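Local coordinates for endo-b-1,4-glucanase (Nasutitermes takasagoensis, PDB 1KS8), which probably cleaves internal beta-1,4-glucosidic linkages in cellulose and related beta-glucans as a family 9 glycoside hydrolase with an (alpha/alpha)6 fold, at residues A[10-13]-A[14-18]; A[23-26]-A[27-30]; A[95-98]-A[99-102]; A[412-415]-A[416-419]. All coordinates share one frame; numbering follows the deposited sequence.

Contact 1: residues A[10-13]-A[14-18]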
ATOM      1  N   ARG A  10       2.502 -15.577   0.908  1.00  7.67           N
ATOM      2  CA  ARG A  10       3.075 -15.692   2.244  1.00  7.81           C
ATOM      3  C   ARG A  10       4.351 -14.856   2.324  1.00  7.82           C
ATOM      4  O   ARG A  10       4.626 -14.227   3.346  1.00  7.57           O
ATOM      5  CB  ARG A  10       3.400 -17.151   2.568  1.00  9.13           C
ATOM      6  CG  ARG A  10       2.185 -18.057   2.634  1.00 11.29           C
ATOM      7  CD  ARG A  10       2.583 -19.506   2.897  1.00 15.50           C
ATOM      8  NE  ARG A  10       1.472 -20.414   2.636  1.00 20.53           N
ATOM      9  CZ  ARG A  10       1.498 -21.393   1.735  1.00 17.48           C
ATOM     10  NH1 ARG A  10       2.584 -21.602   1.000  1.00 17.29           N
ATOM     11  NH2 ARG A  10       0.431 -22.160   1.565  1.00 21.63           N
ATOM     12  N   ASP A  11       5.129 -14.850   1.244  1.00  8.08           N
ATOM     13  CA  ASP A  11       6.366 -14.074   1.213  1.00  7.83           C
ATOM     14  C   ASP A  11       6.058 -12.585   1.332  1.00  7.20           C
ATOM     15  O   ASP A  11       6.746 -11.857   2.045  1.00  7.33           O
ATOM     16  CB  ASP A  11       7.135 -14.319  -0.088  1.00  7.64           C
ATOM     17  CG  ASP A  11       7.820 -15.676  -0.131  1.00  9.22           C
ATOM     18  OD1 ASP A  11       8.406 -15.991  -1.188  1.00 10.58           O
ATOM     19  OD2 ASP A  11       7.783 -16.420   0.871  1.00  9.91           O
ATOM     20  N   SER A  12       5.026 -12.130   0.628  1.00  7.42           N
ATOM     21  CA  SER A  12       4.653 -10.720   0.686  1.00  7.57           C
ATOM     22  C   SER A  12       4.285 -10.340   2.121  1.00  7.52           C
ATOM     23  O   SER A  12       4.596  -9.243   2.586  1.00  7.06           O
ATOM     24  CB  SER A  12       3.483 -10.440  -0.262  1.00  7.63           C
ATOM     25  OG  SER A  12       3.220  -9.046  -0.353  1.00  6.95           O
ATOM     26  N   LEU A  13       3.623 -11.250   2.829  1.00  6.98           N
ATOM     27  CA  LEU A  13       3.265 -10.980   4.212  1.00  7.48           C
ATOM     28  C   LEU A  13       4.531 -10.882   5.062  1.00  8.03           C
ATOM     29  O   LEU A  13       4.564 -10.137   6.040  1.00  7.65           O
ATOM     30  CB  LEU A  13       2.321 -12.066   4.738  1.00  7.69           C
ATOM     31  CG  LEU A  13       0.887 -11.885   4.223  1.00  7.32           C
ATOM     32  CD1 LEU A  13       0.092 -13.163   4.416  1.00  9.28           C
ATOM     33  CD2 LEU A  13       0.233 -10.708   4.949  1.00  8.78           C
ATOM     34  N   LEU A  14       5.578 -11.619   4.691  1.00  7.86           N
ATOM     35  CA  LEU A  14       6.835 -11.539   5.432  1.00  7.11           C
ATOM     36  C   LEU A  14       7.461 -10.170   5.188  1.00  6.86           C
ATOM     37  O   LEU A  14       8.126  -9.620   6.064  1.00  6.92           O
ATOM     38  CB  LEU A  14       7.807 -12.641   4.996  1.00  8.31           C
ATOM     39  CG  LEU A  14       7.431 -14.076   5.382  1.00  8.19           C
ATOM     40  CD1 LEU A  14       8.484 -15.028   4.841  1.00 10.47           C
ATOM     41  CD2 LEU A  14       7.328 -14.210   6.894  1.00 10.06           C
ATOM     42  N   PHE A  15       7.259  -9.618   3.996  1.00  6.49           N
ATOM     43  CA  PHE A  15       7.796  -8.294   3.718  1.00  6.55           C
ATOM     44  C   PHE A  15       7.122  -7.295   4.655  1.00  5.98           C
ATOM     45  O   PHE A  15       7.785  -6.451   5.251  1.00  6.89           O
ATOM     46  CB  PHE A  15       7.553  -7.880   2.261  1.00  6.77           C
ATOM     47  CG  PHE A  15       7.820  -6.415   2.001  1.00  6.68           C
ATOM     48  CD1 PHE A  15       9.087  -5.873   2.196  1.00  7.19           C
ATOM     49  CD2 PHE A  15       6.790  -5.572   1.590  1.00  8.02           C
ATOM     50  CE1 PHE A  15       9.322  -4.508   1.987  1.00  6.48           C
ATOM     51  CE2 PHE A  15       7.018  -4.208   1.381  1.00  8.28           C
ATOM     52  CZ  PHE A  15       8.283  -3.677   1.579  1.00  7.68           C
ATOM     53  N   TYR A  16       5.802  -7.384   4.799  1.00  6.34           N
ATOM     54  CA  TYR A  16       5.133  -6.452   5.693  1.00  5.94           C
ATOM     55  C   TYR A  16       5.599  -6.633   7.138  1.00  5.80           C
ATOM     56  O   TYR A  16       5.720  -5.657   7.873  1.00  6.87           O
ATOM     57  CB  TYR A  16       3.608  -6.560   5.545  1.00  6.95           C
ATOM     58  CG  TYR A  16       3.118  -5.844   4.298  1.00  7.41           C
ATOM     59  CD1 TYR A  16       3.228  -4.456   4.184  1.00  7.21           C
ATOM     60  CD2 TYR A  16       2.612  -6.553   3.209  1.00  7.81           C
ATOM     61  CE1 TYR A  16       2.855  -3.796   3.014  1.00  7.59           C
ATOM     62  CE2 TYR A  16       2.234  -5.902   2.034  1.00  7.96           C
ATOM     63  CZ  TYR A  16       2.359  -4.526   1.944  1.00  7.84           C
ATOM     64  OH  TYR A  16       1.997  -3.879   0.784  1.00  7.19           O
ATOM     65  N   GLU A  17       5.890  -7.867   7.550  1.00  7.60           N
ATOM     66  CA  GLU A  17       6.387  -8.065   8.910  1.00  7.98           C
ATOM     67  C   GLU A  17       7.728  -7.341   9.045  1.00  6.85           C
ATOM     68  O   GLU A  17       8.043  -6.797  10.102  1.00  8.57           O
ATOM     69  CB  GLU A  17       6.591  -9.552   9.240  1.00  8.50           C
ATOM     70  CG  GLU A  17       5.316 -10.362   9.418  1.00  8.61           C
ATOM     71  CD  GLU A  17       5.515 -11.572  10.315  1.00 11.43           C
ATOM     72  OE1 GLU A  17       4.630 -12.457  10.331  1.00 11.95           O
ATOM     73  OE2 GLU A  17       6.549 -11.632  11.016  1.00 10.35           O
ATOM     74  N   ALA A  18       8.513  -7.337   7.969  1.00  7.39           N
ATOM     75  CA  ALA A  18       9.820  -6.682   7.970  1.00  6.60           C
ATOM     76  C   ALA A  18       9.713  -5.160   8.030  1.00  6.68           C
ATOM     77  O   ALA A  18      10.689  -4.480   8.355  1.00  7.83           O
ATOM     78  CB  ALA A  18      10.614  -7.095   6.726  1.00  7.19           C
TER
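The carbonyl oxygen of Asp11 is gripped by two amides of the next turn. Phe15 N donates to Asp11 O at 3.0 Å, the regular i to i+4 bond of an alpha helix. Leu14 N also lies 2.9 Å from Asp11 O, but its N-H points poorly and that bond is weak. Leu14 N bonds mainly to Arg10 O, at 3.1 Å. One residue on, Tyr16 N donates to Ser12 O with an N-H...O angle of 157°. Glu17 N does the same to Leu13 O at 3.0 Å.

Side chains lie against these carbonyls. Leu14 CB sits 3.2 Å from Asp11 O, and its CG leans over Arg10 O. The ring of Tyr16 has its CG beside its own backbone N (chi1 -78°), which sends the ring back along the helix. Its CD2 comes to 3.4 Å from Ser12 O, and its CE2 passes alongside Ser12 OG at 4.1 Å. Phe15 takes the other course: its CG is anti to the backbone N, and the ring is carried off this turn toward Asn418 and Ala390, while CB rests 3.3 Å from Ser12 O. Glu17 CG packs on Leu13 O. Ser12 OG is held by Gln422 and Asn418, so this buried hydroxyl is satisfied by side chains of another helix.

The segment is the later part of helix 5-18 in the (alpha/alpha)6 domain. Phe15 and Tyr16 touch helix 415-430, and Tyr16 also packs on Thr68 and Leu72 of helix 62-78. Leu13 reaches toward helix 89-106 at Asp91 and Ala95.

Contact 2: residues A[23-26]-A[27-30]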
ATOM      1  N   ARG A  23       6.772  -2.135  18.948  1.00  9.81           N
ATOM      2  CA  ARG A  23       7.035  -3.368  19.684  1.00 11.09           C
ATOM      3  C   ARG A  23       6.504  -4.551  18.881  1.00 10.61           C
ATOM      4  O   ARG A  23       5.310  -4.632  18.592  1.00 11.42           O
ATOM      5  CB  ARG A  23       6.355  -3.313  21.055  1.00 13.85           C
ATOM      6  CG  ARG A  23       6.730  -4.465  21.971  1.00 21.11           C
ATOM      7  CD  ARG A  23       6.145  -4.312  23.372  1.00 24.67           C
ATOM      8  NE  ARG A  23       6.667  -3.142  24.076  1.00 26.85           N
ATOM      9  CZ  ARG A  23       6.180  -1.910  23.956  1.00 29.50           C
ATOM     10  NH1 ARG A  23       5.147  -1.674  23.159  1.00 31.07           N
ATOM     11  NH2 ARG A  23       6.731  -0.910  24.633  1.00 30.95           N
ATOM     12  N   LEU A  24       7.398  -5.463  18.519  1.00 10.83           N
ATOM     13  CA  LEU A  24       7.018  -6.626  17.729  1.00 11.52           C
ATOM     14  C   LEU A  24       6.432  -7.736  18.595  1.00 12.57           C
ATOM     15  O   LEU A  24       6.862  -7.947  19.730  1.00 13.59           O
ATOM     16  CB  LEU A  24       8.230  -7.136  16.949  1.00 11.10           C
ATOM     17  CG  LEU A  24       8.904  -6.045  16.107  1.00 10.38           C
ATOM     18  CD1 LEU A  24      10.111  -6.626  15.391  1.00 11.72           C
ATOM     19  CD2 LEU A  24       7.909  -5.467  15.105  1.00 12.41           C
ATOM     20  N   PRO A  25       5.437  -8.462  18.064  1.00 12.72           N
ATOM     21  CA  PRO A  25       4.785  -9.551  18.793  1.00 13.95           C
ATOM     22  C   PRO A  25       5.666 -10.775  18.999  1.00 14.63           C
ATOM     23  O   PRO A  25       6.631 -10.998  18.267  1.00 14.58           O
ATOM     24  CB  PRO A  25       3.564  -9.852  17.931  1.00 14.15           C
ATOM     25  CG  PRO A  25       4.085  -9.618  16.556  1.00 13.45           C
ATOM     26  CD  PRO A  25       4.857  -8.321  16.715  1.00 11.65           C
ATOM     27  N   ALA A  26       5.316 -11.570  20.004  1.00 15.75           N
ATOM     28  CA  ALA A  26       6.067 -12.776  20.317  1.00 16.62           C
ATOM     29  C   ALA A  26       6.074 -13.756  19.149  1.00 16.76           C
ATOM     30  O   ALA A  26       7.031 -14.511  18.977  1.00 18.27           O
ATOM     31  CB  ALA A  26       5.480 -13.448  21.557  1.00 17.40           C
ATOM     32  N   ASP A  27       5.017 -13.743  18.342  1.00 16.84           N
ATOM     33  CA  ASP A  27       4.938 -14.661  17.211  1.00 16.81           C
ATOM     34  C   ASP A  27       5.472 -14.093  15.898  1.00 15.50           C
ATOM     35  O   ASP A  27       5.164 -14.608  14.825  1.00 16.52           O
ATOM     36  CB  ASP A  27       3.499 -15.155  17.020  1.00 18.11           C
ATOM     37  CG  ASP A  27       2.539 -14.050  16.624  1.00 20.55           C
ATOM     38  OD1 ASP A  27       2.976 -12.892  16.456  1.00 20.86           O
ATOM     39  OD2 ASP A  27       1.335 -14.348  16.476  1.00 22.01           O
ATOM     40  N   GLN A  28       6.269 -13.032  15.987  1.00 13.74           N
ATOM     41  CA  GLN A  28       6.867 -12.420  14.803  1.00 12.29           C
ATOM     42  C   GLN A  28       7.631 -13.508  14.046  1.00 12.88           C
ATOM     43  O   GLN A  28       8.342 -14.306  14.658  1.00 14.59           O
ATOM     44  CB  GLN A  28       7.828 -11.303  15.230  1.00 11.43           C
ATOM     45  CG  GLN A  28       8.700 -10.724  14.113  1.00 10.48           C
ATOM     46  CD  GLN A  28       8.069  -9.548  13.384  1.00  9.80           C
ATOM     47  OE1 GLN A  28       8.671  -8.995  12.458  1.00 12.53           O
ATOM     48  NE2 GLN A  28       6.864  -9.158  13.794  1.00  7.71           N
ATOM     49  N   LYS A  29       7.483 -13.544  12.724  1.00 11.74           N
ATOM     50  CA  LYS A  29       8.166 -14.544  11.906  1.00 11.00           C
ATOM     51  C   LYS A  29       9.488 -14.021  11.353  1.00 11.88           C
ATOM     52  O   LYS A  29      10.447 -14.777  11.203  1.00 14.27           O
ATOM     53  CB  LYS A  29       7.245 -15.012  10.774  1.00 12.28           C
ATOM     54  CG  LYS A  29       6.061 -15.824  11.292  1.00 14.47           C
ATOM     55  CD  LYS A  29       5.062 -16.192  10.207  1.00 16.61           C
ATOM     56  CE  LYS A  29       3.880 -16.937  10.818  1.00 18.22           C
ATOM     57  NZ  LYS A  29       2.847 -17.302   9.814  1.00 20.27           N
ATOM     58  N   VAL A  30       9.539 -12.729  11.045  1.00 12.15           N
ATOM     59  CA  VAL A  30      10.771 -12.116  10.557  1.00 10.97           C
ATOM     60  C   VAL A  30      11.479 -11.670  11.837  1.00 10.79           C
ATOM     61  O   VAL A  30      11.380 -10.518  12.269  1.00 10.15           O
ATOM     62  CB  VAL A  30      10.470 -10.916   9.638  1.00  9.18           C
ATOM     63  CG1 VAL A  30      11.768 -10.254   9.202  1.00 10.63           C
ATOM     64  CG2 VAL A  30       9.689 -11.394   8.423  1.00 10.18           C
TER
HETATM   65  O   HOH W   1       9.021 -14.618  17.274  1.00 25.17           O
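Gln28 carries its CG anti to the backbone N (chi1 170°) and then bends at chi2 (90°), which folds its side chain back beside Leu24 and Pro25. Asp27 has its CG between the backbone N and the carbonyl carbon (chi1 65°), and this turns its carboxylate onto the proline ring.

The backbone makes a type I beta turn from Pro25 to Gln28. Gln28 N donates to Pro25 O at 3.1 Å and closes the turn. The donor stands well above the carbonyl plane and so is not on a lone pair. Gln28 CB is also close to Pro25 O, at 3.3 Å. Asp27 OD1 touches Pro25 CB at 3.4 Å and Pro25 CG at 3.5 Å. Gln28 CD lies 4.1 Å from Leu24 CD1, and the two side chains cross at a slant.

One water bridges the turn. It donates to Ala26 O at 2.6 Å and to Gln28 O at 2.7 Å, so these two carbonyls share a solvent link. The turn belongs to the surface loop after helix 5-18. Pro25 rests on Trp98, and Asp27 touches Lys94, both of helix 89-106.

The contact thus mixes one backbone bond with packing of a carboxylate oxygen on hydrocarbon. Within the turn, Asp27 OD1 meets CH groups of Pro25. Ala26 O and Gln28 O are both acceptors and cannot bond each other; the water supplies both protons and links them.

Contact 3: residues A[95-98]-A[99-102]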
ATOM      1  N   ALA A  95      -1.850  -8.153   9.104  1.00  8.10           N
ATOM      2  CA  ALA A  95      -1.168  -7.137   8.307  1.00  8.76           C
ATOM      3  C   ALA A  95      -2.012  -5.870   8.222  1.00  8.29           C
ATOM      4  O   ALA A  95      -1.492  -4.755   8.255  1.00  8.53           O
ATOM      5  CB  ALA A  95      -0.875  -7.675   6.912  1.00  8.92           C
ATOM      6  N   VAL A  96      -3.321  -6.042   8.113  1.00  7.79           N
ATOM      7  CA  VAL A  96      -4.224  -4.905   8.047  1.00  8.27           C
ATOM      8  C   VAL A  96      -4.314  -4.245   9.423  1.00  7.70           C
ATOM      9  O   VAL A  96      -4.201  -3.023   9.551  1.00  7.75           O
ATOM     10  CB  VAL A  96      -5.634  -5.351   7.601  1.00  7.82           C
ATOM     11  CG1 VAL A  96      -6.629  -4.209   7.772  1.00  9.77           C
ATOM     12  CG2 VAL A  96      -5.598  -5.798   6.149  1.00  9.23           C
ATOM     13  N   LYS A  97      -4.487  -5.059  10.459  1.00  7.84           N
ATOM     14  CA  LYS A  97      -4.615  -4.534  11.812  1.00  9.33           C
ATOM     15  C   LYS A  97      -3.371  -3.794  12.294  1.00  9.21           C
ATOM     16  O   LYS A  97      -3.472  -2.863  13.092  1.00  9.15           O
ATOM     17  CB  LYS A  97      -4.969  -5.668  12.782  1.00 10.63           C
ATOM     18  CG  LYS A  97      -5.362  -5.198  14.176  1.00 11.96           C
ATOM     19  CD  LYS A  97      -5.980  -6.338  14.977  1.00 13.42           C
ATOM     20  CE  LYS A  97      -6.537  -5.857  16.310  1.00 14.89           C
ATOM     21  NZ  LYS A  97      -5.479  -5.344  17.220  1.00 15.80           N
ATOM     22  N   TRP A  98      -2.197  -4.190  11.815  1.00  8.67           N
ATOM     23  CA  TRP A  98      -0.986  -3.506  12.246  1.00  7.41           C
ATOM     24  C   TRP A  98      -1.070  -2.041  11.830  1.00  7.91           C
ATOM     25  O   TRP A  98      -0.608  -1.152  12.542  1.00  8.89           O
ATOM     26  CB  TRP A  98       0.260  -4.154  11.639  1.00  8.28           C
ATOM     27  CG  TRP A  98       1.504  -3.735  12.349  1.00  8.57           C
ATOM     28  CD1 TRP A  98       2.278  -2.639  12.083  1.00  8.12           C
ATOM     29  CD2 TRP A  98       2.060  -4.345  13.518  1.00  8.43           C
ATOM     30  NE1 TRP A  98       3.277  -2.528  13.020  1.00  8.32           N
ATOM     31  CE2 TRP A  98       3.167  -3.562  13.913  1.00  7.69           C
ATOM     32  CE3 TRP A  98       1.727  -5.478  14.272  1.00  9.07           C
ATOM     33  CZ2 TRP A  98       3.945  -3.875  15.034  1.00  9.08           C
ATOM     34  CZ3 TRP A  98       2.499  -5.789  15.388  1.00  9.66           C
ATOM     35  CH2 TRP A  98       3.594  -4.990  15.757  1.00 10.39           C
ATOM     36  N   ALA A  99      -1.676  -1.792  10.675  1.00  7.64           N
ATOM     37  CA  ALA A  99      -1.827  -0.433  10.185  1.00  7.49           C
ATOM     38  C   ALA A  99      -2.981   0.295  10.875  1.00  8.00           C
ATOM     39  O   ALA A  99      -2.815   1.414  11.348  1.00  8.19           O
ATOM     40  CB  ALA A  99      -2.045  -0.445   8.674  1.00  8.53           C
ATOM     41  N   THR A 100      -4.144  -0.343  10.953  1.00  8.30           N
ATOM     42  CA  THR A 100      -5.292   0.314  11.567  1.00  8.89           C
ATOM     43  C   THR A 100      -5.145   0.585  13.065  1.00  7.78           C
ATOM     44  O   THR A 100      -5.687   1.571  13.566  1.00  8.50           O
ATOM     45  CB  THR A 100      -6.608  -0.450  11.274  1.00  9.45           C
ATOM     46  OG1 THR A 100      -6.502  -1.805  11.722  1.00  9.30           O
ATOM     47  CG2 THR A 100      -6.892  -0.442   9.771  1.00  9.61           C
ATOM     48  N   ASP A 101      -4.413  -0.263  13.783  1.00  7.86           N
ATOM     49  CA  ASP A 101      -4.204  -0.010  15.207  1.00  8.51           C
ATOM     50  C   ASP A 101      -3.468   1.320  15.329  1.00  8.56           C
ATOM     51  O   ASP A 101      -3.720   2.109  16.242  1.00  9.57           O
ATOM     52  CB  ASP A 101      -3.349  -1.100  15.855  1.00  8.41           C
ATOM     53  CG  ASP A 101      -4.144  -2.333  16.218  1.00 10.74           C
ATOM     54  OD1 ASP A 101      -5.391  -2.272  16.200  1.00 11.89           O
ATOM     55  OD2 ASP A 101      -3.511  -3.361  16.537  1.00 12.56           O
ATOM     56  N   TYR A 102      -2.549   1.561  14.400  1.00  6.97           N
ATOM     57  CA  TYR A 102      -1.779   2.795  14.393  1.00  8.29           C
ATOM     58  C   TYR A 102      -2.655   3.984  14.002  1.00  8.67           C
ATOM     59  O   TYR A 102      -2.574   5.045  14.618  1.00  8.00           O
ATOM     60  CB  TYR A 102      -0.594   2.670  13.430  1.00  7.16           C
ATOM     61  CG  TYR A 102       0.151   3.968  13.210  1.00  7.91           C
ATOM     62  CD1 TYR A 102       0.940   4.526  14.215  1.00  8.45           C
ATOM     63  CD2 TYR A 102       0.045   4.648  11.999  1.00  8.16           C
ATOM     64  CE1 TYR A 102       1.609   5.733  14.018  1.00  7.79           C
ATOM     65  CE2 TYR A 102       0.707   5.853  11.792  1.00  8.80           C
ATOM     66  CZ  TYR A 102       1.486   6.389  12.803  1.00  8.54           C
ATOM     67  OH  TYR A 102       2.146   7.577  12.595  1.00  9.94           O
TER
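The charged pair is Lys97 with Asp101, one turn apart on helix 89-106. Lys97 NZ forms a salt bridge to Asp101 OD2 at 2.9 Å, on the syn side of that oxygen. A weak bond runs from Lys97 NZ to Asp101 OD1 at 3.2 Å. The lysine chain is extended as far as CE and bends at chi4 (-65°), which swings the ammonium onto the carboxylate. Lys97 also makes a cation-pi contact with Tyr173, as the Trp98 ring does with Arg20.

Among backbone bonds, Thr100 N meets Val96 O at 3.0 Å, nearly straight at 169° and in the carbonyl plane. Asp101 N donates to Lys97 O at 2.9 Å. These are i to i+4 bonds of an alpha helix, here within an (alpha/alpha)6 domain, where helix 89-106 packs against helices 62-78 and 149-165.

Two polar side-chain groups bond outside the contact: Thr100 OG1 to Tyr173 OH, and Trp98 NE1 to Gly51 O.

The apolar pair is Val96 CG1 and Thr100 CG2, 4.3 Å apart; both residues touch Ala162. Carbon meets carbonyl oxygen where Ala99 CB is near Val96 O and Tyr102 CB approaches Trp98 O. The Tyr102 side chain then runs on to Met65.

Contact 4: residues A[412-415]-A[416-419]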
ATOM      1  N   GLU A 412      14.334   0.254  -5.191  1.00  9.69           N
ATOM      2  CA  GLU A 412      13.507   0.764  -4.108  1.00  9.87           C
ATOM      3  C   GLU A 412      12.478  -0.314  -3.782  1.00  8.85           C
ATOM      4  O   GLU A 412      12.065  -1.079  -4.658  1.00  7.88           O
ATOM      5  CB  GLU A 412      12.776   2.036  -4.555  1.00 12.66           C
ATOM      6  CG  GLU A 412      11.693   2.549  -3.601  1.00 18.06           C
ATOM      7  CD  GLU A 412      12.250   3.087  -2.296  1.00 24.89           C
ATOM      8  OE1 GLU A 412      11.466   3.667  -1.511  1.00 29.46           O
ATOM      9  OE2 GLU A 412      13.464   2.932  -2.049  1.00 28.25           O
ATOM     10  N   VAL A 413      12.097  -0.386  -2.513  1.00  8.24           N
ATOM     11  CA  VAL A 413      11.067  -1.307  -2.053  1.00  8.72           C
ATOM     12  C   VAL A 413      10.216  -0.417  -1.160  1.00  8.26           C
ATOM     13  O   VAL A 413      10.731   0.530  -0.562  1.00  9.44           O
ATOM     14  CB  VAL A 413      11.644  -2.501  -1.242  1.00  7.48           C
ATOM     15  CG1 VAL A 413      12.484  -3.382  -2.157  1.00  8.88           C
ATOM     16  CG2 VAL A 413      12.485  -2.003  -0.072  1.00  8.87           C
ATOM     17  N   ALA A 414       8.920  -0.688  -1.077  1.00  7.96           N
ATOM     18  CA  ALA A 414       8.052   0.147  -0.259  1.00  7.46           C
ATOM     19  C   ALA A 414       6.741  -0.538   0.069  1.00  7.38           C
ATOM     20  O   ALA A 414       6.293  -1.425  -0.659  1.00  7.39           O
ATOM     21  CB  ALA A 414       7.777   1.466  -0.980  1.00  8.89           C
ATOM     22  N   THR A 415       6.117  -0.119   1.162  1.00  7.07           N
ATOM     23  CA  THR A 415       4.845  -0.705   1.545  1.00  7.55           C
ATOM     24  C   THR A 415       3.811  -0.548   0.431  1.00  7.70           C
ATOM     25  O   THR A 415       3.059  -1.484   0.153  1.00  7.96           O
ATOM     26  CB  THR A 415       4.297  -0.080   2.842  1.00  9.82           C
ATOM     27  OG1 THR A 415       4.286   1.347   2.723  1.00 13.15           O
ATOM     28  CG2 THR A 415       5.161  -0.480   4.026  1.00  8.81           C
ATOM     29  N   ASP A 416       3.766   0.609  -0.228  1.00  7.96           N
ATOM     30  CA  ASP A 416       2.771   0.755  -1.285  1.00  8.70           C
ATOM     31  C   ASP A 416       3.095  -0.052  -2.535  1.00  9.19           C
ATOM     32  O   ASP A 416       2.212  -0.320  -3.341  1.00 11.10           O
ATOM     33  CB  ASP A 416       2.486   2.236  -1.630  1.00 10.22           C
ATOM     34  CG  ASP A 416       3.685   2.981  -2.199  1.00 13.40           C
ATOM     35  OD1 ASP A 416       4.706   2.362  -2.548  1.00 15.90           O
ATOM     36  OD2 ASP A 416       3.580   4.224  -2.305  1.00 17.21           O
ATOM     37  N   TYR A 417       4.348  -0.478  -2.679  1.00  7.76           N
ATOM     38  CA  TYR A 417       4.739  -1.286  -3.835  1.00  7.09           C
ATOM     39  C   TYR A 417       4.128  -2.685  -3.753  1.00  7.31           C
ATOM     40  O   TYR A 417       3.745  -3.266  -4.766  1.00  7.62           O
ATOM     41  CB  TYR A 417       6.259  -1.457  -3.895  1.00  6.53           C
ATOM     42  CG  TYR A 417       7.045  -0.323  -4.511  1.00  6.33           C
ATOM     43  CD1 TYR A 417       6.500   0.954  -4.650  1.00  6.39           C
ATOM     44  CD2 TYR A 417       8.369  -0.520  -4.904  1.00  7.57           C
ATOM     45  CE1 TYR A 417       7.265   2.010  -5.163  1.00  7.53           C
ATOM     46  CE2 TYR A 417       9.138   0.519  -5.413  1.00  7.07           C
ATOM     47  CZ  TYR A 417       8.585   1.779  -5.537  1.00  7.66           C
ATOM     48  OH  TYR A 417       9.364   2.807  -6.023  1.00  9.75           O
ATOM     49  N   ASN A 418       4.053  -3.230  -2.543  1.00  6.28           N
ATOM     50  CA  ASN A 418       3.520  -4.576  -2.352  1.00  5.83           C
ATOM     51  C   ASN A 418       2.016  -4.718  -2.174  1.00  6.24           C
ATOM     52  O   ASN A 418       1.514  -5.841  -2.186  1.00  6.98           O
ATOM     53  CB  ASN A 418       4.201  -5.251  -1.157  1.00  7.27           C
ATOM     54  CG  ASN A 418       5.460  -5.995  -1.545  1.00  6.30           C
ATOM     55  OD1 ASN A 418       6.431  -5.399  -2.007  1.00  6.67           O
ATOM     56  ND2 ASN A 418       5.446  -7.312  -1.361  1.00  7.07           N
ATOM     57  N   ALA A 419       1.293  -3.610  -2.025  1.00  7.11           N
ATOM     58  CA  ALA A 419      -0.152  -3.680  -1.792  1.00  6.43           C
ATOM     59  C   ALA A 419      -0.965  -4.277  -2.934  1.00  7.15           C
ATOM     60  O   ALA A 419      -1.615  -5.309  -2.757  1.00  7.96           O
ATOM     61  CB  ALA A 419      -0.692  -2.298  -1.426  1.00  7.49           C
TER
HETATM   62  O   HOH W   2       8.432  -3.373  -2.023  1.00  7.49           O
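Ala414 CB lies over one face of the Tyr417 ring, in a CH-pi contact 4.1 Å from the ring centroid and offset toward the rim. Tyr417 CG is anti to its own carbonyl carbon (chi1 -82°), which lays the ring back along the preceding loop. Glu412 comes to the hydroxyl end of the same ring. Its CG is 3.4 Å from Tyr417 OH, and the two side chains cross at about a right angle. The carboxylate and ring planes are 81° apart. Glu412 O sits at the edge of the ring, 3.4 Å from Tyr417 CE2.

The chain enters helix 415-430 here. Tyr417 N donates to Ala414 O at 3.0 Å, with the donor standing above the carbonyl plane. Asn418 N adds weak, long bonds to Ala414 O and to Thr415 O. Asp416 OD1 rests 3.6 Å from Ala414 CB. A water accepts from Ala414 N at 2.9 Å and can donate to Asn418 OD1 at 2.8 Å, though it has more acceptors in reach than protons. Asn418 ND2 is further held by Gly389 O, and Thr415 OG1 by Asp54 O.

Glu412 is a predicted active-site residue. Its aliphatic part is backed by a ring that has Ala414 CB over one face. The side-chain contact is made by Glu412 CB and CG. The carboxylate extends beyond the ring, its plane nearly perpendicular to it, and its oxygens take no part in the contact with Tyr417.

Contact 1 is the hub. Its Glu17 OE2 takes probable hydrogen bonds from Lys29 N (2.7 Å) and Val30 N (3.2 Å) of contact 2. Its Leu13 CD2 packs on Ala95 CB of contact 3 at 3.8 Å. Its Tyr16 OH meets Thr415 O of contact 4 at 2.7 Å. Contacts 2 and 3 touch directly, with Arg23 O 3.3 Å from Trp98 CH2. Contact 4 holds Glu412 of the predicted active site, and a sulfate ion lies about 5 Å from that side chain. The Phe15 side chain of contact 1 is about 9 Å from that of Glu412. Contact 2 stays apart from contact 4, with nearest atoms about 11 Å away.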